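Local coordinates for protein NeuRonal IgCAM-5 (Caenorhabditis elegans, PDB 6ON6) that probably acts as a neuronal cell-surface adhesion receptor in neural wiring, with its first immunoglobulin domain, the part described here, forming a homodimer, at residues Val24-Val30 with Asn74-Ile80; Asp87-Ser92 with Ser103-Val109. Numbering follows the deposited sequence.

Interaction 1: Val24-Val30 with Asn74-Ile80; sequences VDFTCIV and NEWVLTI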
loop_
_atom_site.group_PDB
_atom_site.type_symbol
_atom_site.label_atom_id
_atom_site.label_comp_id
_atom_site.label_asym_id
_atom_site.label_seq_id
_atom_site.Cartn_x
_atom_site.Cartn_y
_atom_site.Cartn_z
ATOM N N VAL A 24 -19.205 0.568 -6.729
ATOM C CA VAL A 24 -19.261 1.007 -5.325
ATOM C C VAL A 24 -18.159 2.025 -5.057
ATOM O O VAL A 24 -17.026 1.853 -5.504
ATOM C CB VAL A 24 -19.112 -0.174 -4.339
ATOM C CG1 VAL A 24 -19.000 0.303 -2.866
ATOM C CG2 VAL A 24 -20.231 -1.136 -4.463
ATOM N N ASP A 25 -18.474 3.060 -4.266
ATOM C CA ASP A 25 -17.476 4.045 -3.873
ATOM C C ASP A 25 -17.142 3.917 -2.387
ATOM O O ASP A 25 -18.038 3.659 -1.561
ATOM C CB ASP A 25 -18.040 5.474 -4.024
ATOM C CG ASP A 25 -18.218 5.899 -5.478
ATOM O OD1 ASP A 25 -17.686 5.217 -6.393
ATOM O OD2 ASP A 25 -18.883 6.939 -5.690
ATOM N N PHE A 26 -15.876 4.177 -2.069
ATOM C CA PHE A 26 -15.411 4.430 -0.693
ATOM C C PHE A 26 -14.881 5.846 -0.680
ATOM O O PHE A 26 -14.040 6.218 -1.495
ATOM C CB PHE A 26 -14.311 3.417 -0.284
ATOM C CG PHE A 26 -14.844 2.034 -0.009
ATOM C CD1 PHE A 26 -15.390 1.741 1.234
ATOM C CD2 PHE A 26 -14.814 1.029 -0.971
ATOM C CE1 PHE A 26 -15.896 0.503 1.513
ATOM C CE2 PHE A 26 -15.341 -0.196 -0.688
ATOM C CZ PHE A 26 -15.861 -0.486 0.550
ATOM N N THR A 27 -15.370 6.656 0.262
ATOM C CA THR A 27 -14.941 8.057 0.358
ATOM C C THR A 27 -14.156 8.313 1.643
ATOM O O THR A 27 -14.597 7.942 2.741
ATOM C CB THR A 27 -16.142 9.011 0.287
ATOM O OG1 THR A 27 -16.867 8.766 -0.922
ATOM C CG2 THR A 27 -15.683 10.515 0.347
ATOM N N CYS A 28 -12.988 8.912 1.498
ATOM C CA CYS A 28 -12.153 9.316 2.621
ATOM C C CYS A 28 -12.116 10.838 2.641
ATOM O O CYS A 28 -11.577 11.460 1.717
ATOM C CB CYS A 28 -10.758 8.773 2.386
ATOM S SG CYS A 28 -9.608 8.966 3.737
ATOM N N ILE A 29 -12.670 11.440 3.689
ATOM C CA ILE A 29 -12.731 12.892 3.790
ATOM C C ILE A 29 -11.700 13.313 4.825
ATOM O O ILE A 29 -11.732 12.849 5.969
ATOM C CB ILE A 29 -14.137 13.367 4.187
ATOM C CG1 ILE A 29 -15.164 12.874 3.138
ATOM C CG2 ILE A 29 -14.140 14.906 4.329
ATOM C CD1 ILE A 29 -16.631 13.180 3.435
ATOM N N VAL A 30 -10.706 14.063 4.392
ATOM C CA VAL A 30 -9.577 14.338 5.255
ATOM C C VAL A 30 -9.589 15.809 5.586
ATOM O O VAL A 30 -9.524 16.654 4.683
ATOM C CB VAL A 30 -8.243 13.946 4.621
ATOM C CG1 VAL A 30 -7.163 14.148 5.697
ATOM C CG2 VAL A 30 -8.277 12.518 4.067
ATOM N N ASN A 74 -11.166 18.160 -0.307
ATOM C CA ASN A 74 -10.667 17.227 0.691
ATOM C C ASN A 74 -11.421 15.904 0.723
ATOM O O ASN A 74 -11.262 15.141 1.683
ATOM C CB ASN A 74 -10.729 17.882 2.071
ATOM C CG ASN A 74 -12.158 18.046 2.555
ATOM O OD1 ASN A 74 -13.094 18.060 1.751
ATOM N ND2 ASN A 74 -12.336 18.153 3.864
ATOM N N GLU A 75 -12.250 15.621 -0.278
ATOM C CA GLU A 75 -12.858 14.300 -0.425
ATOM C C GLU A 75 -12.092 13.487 -1.450
ATOM O O GLU A 75 -11.815 13.956 -2.566
ATOM C CB GLU A 75 -14.331 14.413 -0.809
ATOM C CG GLU A 75 -15.012 15.440 0.069
ATOM C CD GLU A 75 -16.491 15.460 -0.093
ATOM O OE1 GLU A 75 -17.034 14.534 -0.721
ATOM O OE2 GLU A 75 -17.104 16.421 0.410
ATOM N N TRP A 76 -11.742 12.279 -1.065
ATOM C CA TRP A 76 -11.007 11.359 -1.923
ATOM C C TRP A 76 -11.929 10.170 -2.130
ATOM O O TRP A 76 -12.246 9.455 -1.178
ATOM C CB TRP A 76 -9.712 10.978 -1.212
ATOM C CG TRP A 76 -8.805 12.174 -0.959
ATOM C CD1 TRP A 76 -9.023 13.186 -0.068
ATOM C CD2 TRP A 76 -7.545 12.469 -1.591
ATOM N NE1 TRP A 76 -7.988 14.086 -0.112
ATOM C CE2 TRP A 76 -7.072 13.675 -1.037
ATOM C CE3 TRP A 76 -6.783 11.835 -2.586
ATOM C CZ2 TRP A 76 -5.859 14.253 -1.421
ATOM C CZ3 TRP A 76 -5.592 12.412 -2.964
ATOM C CH2 TRP A 76 -5.139 13.612 -2.383
ATOM N N VAL A 77 -12.378 9.954 -3.367
ATOM C CA VAL A 77 -13.386 8.942 -3.648
ATOM C C VAL A 77 -12.751 7.874 -4.518
ATOM O O VAL A 77 -12.314 8.159 -5.644
ATOM C CB VAL A 77 -14.602 9.528 -4.372
ATOM C CG1 VAL A 77 -15.641 8.454 -4.588
ATOM C CG2 VAL A 77 -15.193 10.679 -3.574
ATOM N N LEU A 78 -12.696 6.667 -3.989
ATOM C CA LEU A 78 -12.214 5.503 -4.721
ATOM C C LEU A 78 -13.426 4.721 -5.213
ATOM O O LEU A 78 -14.263 4.294 -4.415
ATOM C CB LEU A 78 -11.412 4.620 -3.778
ATOM C CG LEU A 78 -10.930 3.360 -4.482
ATOM C CD1 LEU A 78 -9.780 3.722 -5.410
ATOM C CD2 LEU A 78 -10.509 2.409 -3.407
ATOM N N THR A 79 -13.530 4.534 -6.523
ATOM C CA THR A 79 -14.595 3.711 -7.085
ATOM C C THR A 79 -14.042 2.346 -7.450
ATOM O O THR A 79 -12.981 2.257 -8.079
ATOM C CB THR A 79 -15.163 4.364 -8.342
ATOM O OG1 THR A 79 -15.706 5.639 -7.993
ATOM C CG2 THR A 79 -16.220 3.505 -8.981
ATOM N N ILE A 80 -14.734 1.304 -7.008
ATOM C CA ILE A 80 -14.493 -0.060 -7.500
ATOM C C ILE A 80 -15.569 -0.344 -8.525
ATOM O O ILE A 80 -16.758 -0.433 -8.208
ATOM C CB ILE A 80 -14.539 -1.092 -6.373
ATOM C CG1 ILE A 80 -13.552 -0.674 -5.288
ATOM C CG2 ILE A 80 -14.123 -2.467 -6.892
ATOM C CD1 ILE A 80 -14.132 -0.665 -3.989
#

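Interaction 2: Asp87-Ser92 with Ser103-Val109; sequences DRGNYS and STGELDV. With NAG (2-acetamido-2-deoxy-beta-D-glucopyranose), chain C.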
loop_
_atom_site.group_PDB
_atom_site.type_symbol
_atom_site.label_atom_id
_atom_site.label_comp_id
_atom_site.label_asym_id
_atom_site.label_seq_id
_atom_site.Cartn_x
_atom_site.Cartn_y
_atom_site.Cartn_z
ATOM N N ASP A 87 -13.457 -8.842 -5.231
ATOM C CA ASP A 87 -13.394 -7.521 -4.602
ATOM C C ASP A 87 -13.876 -7.507 -3.164
ATOM O O ASP A 87 -13.720 -6.463 -2.503
ATOM C CB ASP A 87 -14.225 -6.542 -5.429
ATOM C CG ASP A 87 -13.690 -6.389 -6.840
ATOM O OD1 ASP A 87 -12.472 -6.192 -6.977
ATOM O OD2 ASP A 87 -14.477 -6.461 -7.785
ATOM N N ARG A 88 -14.471 -8.587 -2.649
ATOM C CA ARG A 88 -14.854 -8.635 -1.236
ATOM C C ARG A 88 -13.656 -8.316 -0.359
ATOM O O ARG A 88 -12.547 -8.801 -0.614
ATOM C CB ARG A 88 -15.252 -10.051 -0.839
ATOM C CG ARG A 88 -16.573 -10.528 -1.314
ATOM C CD ARG A 88 -16.817 -11.953 -0.816
ATOM N NE ARG A 88 -18.126 -12.378 -1.292
ATOM C CZ ARG A 88 -18.354 -13.374 -2.133
ATOM N NH1 ARG A 88 -17.357 -14.134 -2.574
ATOM N NH2 ARG A 88 -19.602 -13.629 -2.504
ATOM N N GLY A 89 -13.894 -7.556 0.722
ATOM C CA GLY A 89 -12.868 -7.390 1.728
ATOM C C GLY A 89 -12.829 -5.983 2.264
ATOM O O GLY A 89 -13.775 -5.219 2.110
ATOM N N ASN A 90 -11.694 -5.653 2.856
ATOM C CA ASN A 90 -11.581 -4.423 3.634
ATOM C C ASN A 90 -10.708 -3.416 2.913
ATOM O O ASN A 90 -9.596 -3.735 2.487
ATOM C CB ASN A 90 -10.987 -4.704 5.006
ATOM C CG ASN A 90 -12.001 -5.225 5.957
ATOM O OD1 ASN A 90 -13.056 -4.618 6.147
ATOM N ND2 ASN A 90 -11.709 -6.357 6.571
ATOM N N TYR A 91 -11.231 -2.216 2.747
ATOM C CA TYR A 91 -10.568 -1.149 2.020
ATOM C C TYR A 91 -10.229 -0.090 3.036
ATOM O O TYR A 91 -11.085 0.292 3.848
ATOM C CB TYR A 91 -11.492 -0.560 0.942
ATOM C CG TYR A 91 -11.730 -1.579 -0.181
ATOM C CD1 TYR A 91 -12.611 -2.633 0.009
ATOM C CD2 TYR A 91 -11.001 -1.540 -1.388
ATOM C CE1 TYR A 91 -12.812 -3.615 -1.003
ATOM C CE2 TYR A 91 -11.225 -2.503 -2.376
ATOM C CZ TYR A 91 -12.095 -3.498 -2.143
ATOM O OH TYR A 91 -12.237 -4.407 -3.161
ATOM N N SER A 92 -9.010 0.410 2.987
ATOM C CA SER A 92 -8.634 1.426 3.951
ATOM C C SER A 92 -8.029 2.640 3.247
ATOM O O SER A 92 -7.393 2.532 2.197
ATOM C CB SER A 92 -7.760 0.777 5.034
ATOM O OG SER A 92 -6.488 0.537 4.513
ATOM N N SER A 103 -8.775 4.913 8.083
ATOM C CA SER A 103 -10.181 4.576 8.188
ATOM C C SER A 103 -10.412 3.398 7.239
ATOM O O SER A 103 -9.886 3.380 6.109
ATOM C CB SER A 103 -10.997 5.748 7.687
ATOM O OG SER A 103 -12.364 5.530 7.902
ATOM N N THR A 104 -11.219 2.431 7.684
ATOM C CA THR A 104 -11.447 1.182 6.950
ATOM C C THR A 104 -12.934 0.881 6.841
ATOM O O THR A 104 -13.706 1.105 7.789
ATOM C CB THR A 104 -10.817 0.031 7.698
ATOM O OG1 THR A 104 -9.423 0.294 7.899
ATOM C CG2 THR A 104 -10.949 -1.300 6.882
ATOM N N GLY A 105 -13.349 0.358 5.679
ATOM C CA GLY A 105 -14.701 -0.128 5.524
ATOM C C GLY A 105 -14.695 -1.432 4.739
ATOM O O GLY A 105 -13.744 -1.742 4.017
ATOM N N GLU A 106 -15.750 -2.208 4.923
ATOM C CA GLU A 106 -15.866 -3.519 4.282
ATOM C C GLU A 106 -16.765 -3.454 3.059
ATOM O O GLU A 106 -17.787 -2.759 3.051
ATOM C CB GLU A 106 -16.476 -4.526 5.255
ATOM C CG GLU A 106 -16.328 -5.969 4.784
ATOM C CD GLU A 106 -16.358 -7.000 5.928
ATOM O OE1 GLU A 106 -16.586 -6.633 7.111
ATOM O OE2 GLU A 106 -16.137 -8.193 5.623
ATOM N N LEU A 107 -16.392 -4.212 2.015
ATOM C CA LEU A 107 -17.275 -4.454 0.880
ATOM C C LEU A 107 -17.750 -5.888 0.970
ATOM O O LEU A 107 -16.935 -6.820 0.936
ATOM C CB LEU A 107 -16.556 -4.213 -0.438
ATOM C CG LEU A 107 -17.353 -4.517 -1.720
ATOM C CD1 LEU A 107 -18.633 -3.697 -1.772
ATOM C CD2 LEU A 107 -16.536 -4.244 -2.953
ATOM N N ASP A 108 -19.055 -6.065 1.071
ATOM C CA ASP A 108 -19.687 -7.376 0.983
ATOM C C ASP A 108 -20.231 -7.559 -0.431
ATOM O O ASP A 108 -20.867 -6.660 -0.973
ATOM C CB ASP A 108 -20.831 -7.411 1.993
ATOM C CG ASP A 108 -21.316 -8.796 2.301
ATOM O OD1 ASP A 108 -20.724 -9.767 1.803
ATOM O OD2 ASP A 108 -22.302 -8.906 3.065
ATOM N N VAL A 109 -19.977 -8.720 -1.033
ATOM C CA VAL A 109 -20.438 -8.969 -2.399
ATOM C C VAL A 109 -21.469 -10.088 -2.374
ATOM O O VAL A 109 -21.182 -11.196 -1.904
ATOM C CB VAL A 109 -19.280 -9.270 -3.364
ATOM C CG1 VAL A 109 -19.817 -9.532 -4.777
ATOM C CG2 VAL A 109 -18.286 -8.090 -3.337
HETATM C C1 NAG C . -12.664 -6.866 7.528
HETATM C C2 NAG C . -12.828 -8.383 7.414
HETATM C C3 NAG C . -13.730 -8.922 8.527
HETATM C C4 NAG C . -13.290 -8.414 9.893
HETATM C C5 NAG C . -13.150 -6.897 9.872
HETATM C C6 NAG C . -12.603 -6.332 11.164
HETATM C C7 NAG C . -12.839 -9.664 5.322
HETATM C C8 NAG C . -11.628 -10.369 5.860
HETATM N N2 NAG C . -13.371 -8.729 6.112
HETATM O O3 NAG C . -13.674 -10.345 8.509
HETATM O O4 NAG C . -14.249 -8.786 10.877
HETATM O O5 NAG C . -12.228 -6.525 8.840
HETATM O O6 NAG C . -12.741 -4.917 11.220
HETATM O O7 NAG C . -13.315 -9.930 4.221
#

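Interaction 1: Val24-Val30 with Asn74-Ile80
Val24-Val30 and Glu75-Ile80 run antiparallel as adjacent strands, their axes 4.6 Å apart at closest. Paired amides, such as Phe26 N to Leu78 O (2.8 Å) and Leu78 N to Phe26 O (2.9 Å), set the register. On the inner face the Phe26 ring leans diagonally past Leu78, so that a methyl of Ile80 meets its edge (Phe26 CD2 to Ile80 CD1, 3.5 Å). Opposite the bulky Trp76 stands the small Cys28, disulfide-bonded to Cys93, and Val30 CG2 comes within 4.3 Å of Trp76 CD1. On the other face Val77 is the knuckle: its CG1 abuts Asp25 CG and its CG2 abuts Thr27 OG1, both at 3.7 Å, while Glu75 CG lies 4.0 Å from Ile29 CG1. Farther along this face, beyond Val77, Thr79 OG1 donates to Asp25 OD1 (2.6 Å). The chemistry therefore divides by face: apolar side chains and the disulfide half-cystine line the immunoglobulin core, whereas the opposite face mixes aliphatic contacts with a short polar clasp.

Interaction 2: Asp87-Ser92 with Ser103-Val109
Asp87 ends a short 3-10 turn just before the strand, with its carbonyl O 3.6 Å from Leu107 CD2 and its carboxylate held by Gln84 N and Lys62. Next, Arg88 extends its side chain to the far end of the 103-109 segment. Its NH2 donates to Val109 O (3.0 Å), NE adds a weak bond to the same oxygen, NH1 forms a salt bridge with Glu85, and Arg88 CG rests on Val109 CG2 at 3.6 Å. Gly89 opens the antiparallel pairing, exchanging bonds with Leu107: Gly89 N to Leu107 O is 3.1 Å and Leu107 N to Gly89 O 2.8 Å. Its phi of 141° would jam a side chain against the preceding carbonyl, so glycine fits here. Asn90 points to the outer face, where its ND2 carries the N-linked sugar; NAG N2 donates to Glu106 OE2 (2.9 Å), so the first sugar is bonded covalently to one strand and hydrogen-bonded to its partner. Tyr91 faces inward and pairs with Gly105 (N to O and O to N, both 2.9 Å). Its ring reaches Leu107 CB with CE1 at 3.8 Å, and its hydroxyl OH turns back to donate to Asp87 O (2.6 Å). Ser92 then lies close to Thr104 (CB to OG1, 3.3 Å), and both pack on Pro46 of the second subunit, which places this end of the outer face at the homodimer contact. The Tyr91 hydroxyl bonded to the carbonyl four residues earlier is a tyrosine corner, here within the Asp-x-Gly-x-Tyr-x-Cys signature that leads into the F strand of immunoglobulin domains, and the pairing is that of their F-G hairpin.

Overall arrangement
After strands 7-8 and 16-19 the chain forms strand 24-31, crosses to the other sheet through strands 38-42 and 48-52, and returns by way of strand 63-69; interaction 1 closes this long excursion. Interaction 2 follows in series, closing the much shorter hairpin between strands 89-95 and 101-110, so the two loops neither nest nor cross. Each contact belongs to a different sheet of the sandwich, with their centres about 12 Å apart, and they meet across the core: Phe26 CE2 lies 3.7 Å from Tyr91 CD1, and Ile80 CD1 3.8 Å from Tyr91 CE2. The Cys28-Cys93 disulfide adds a covalent tie between the same sheets.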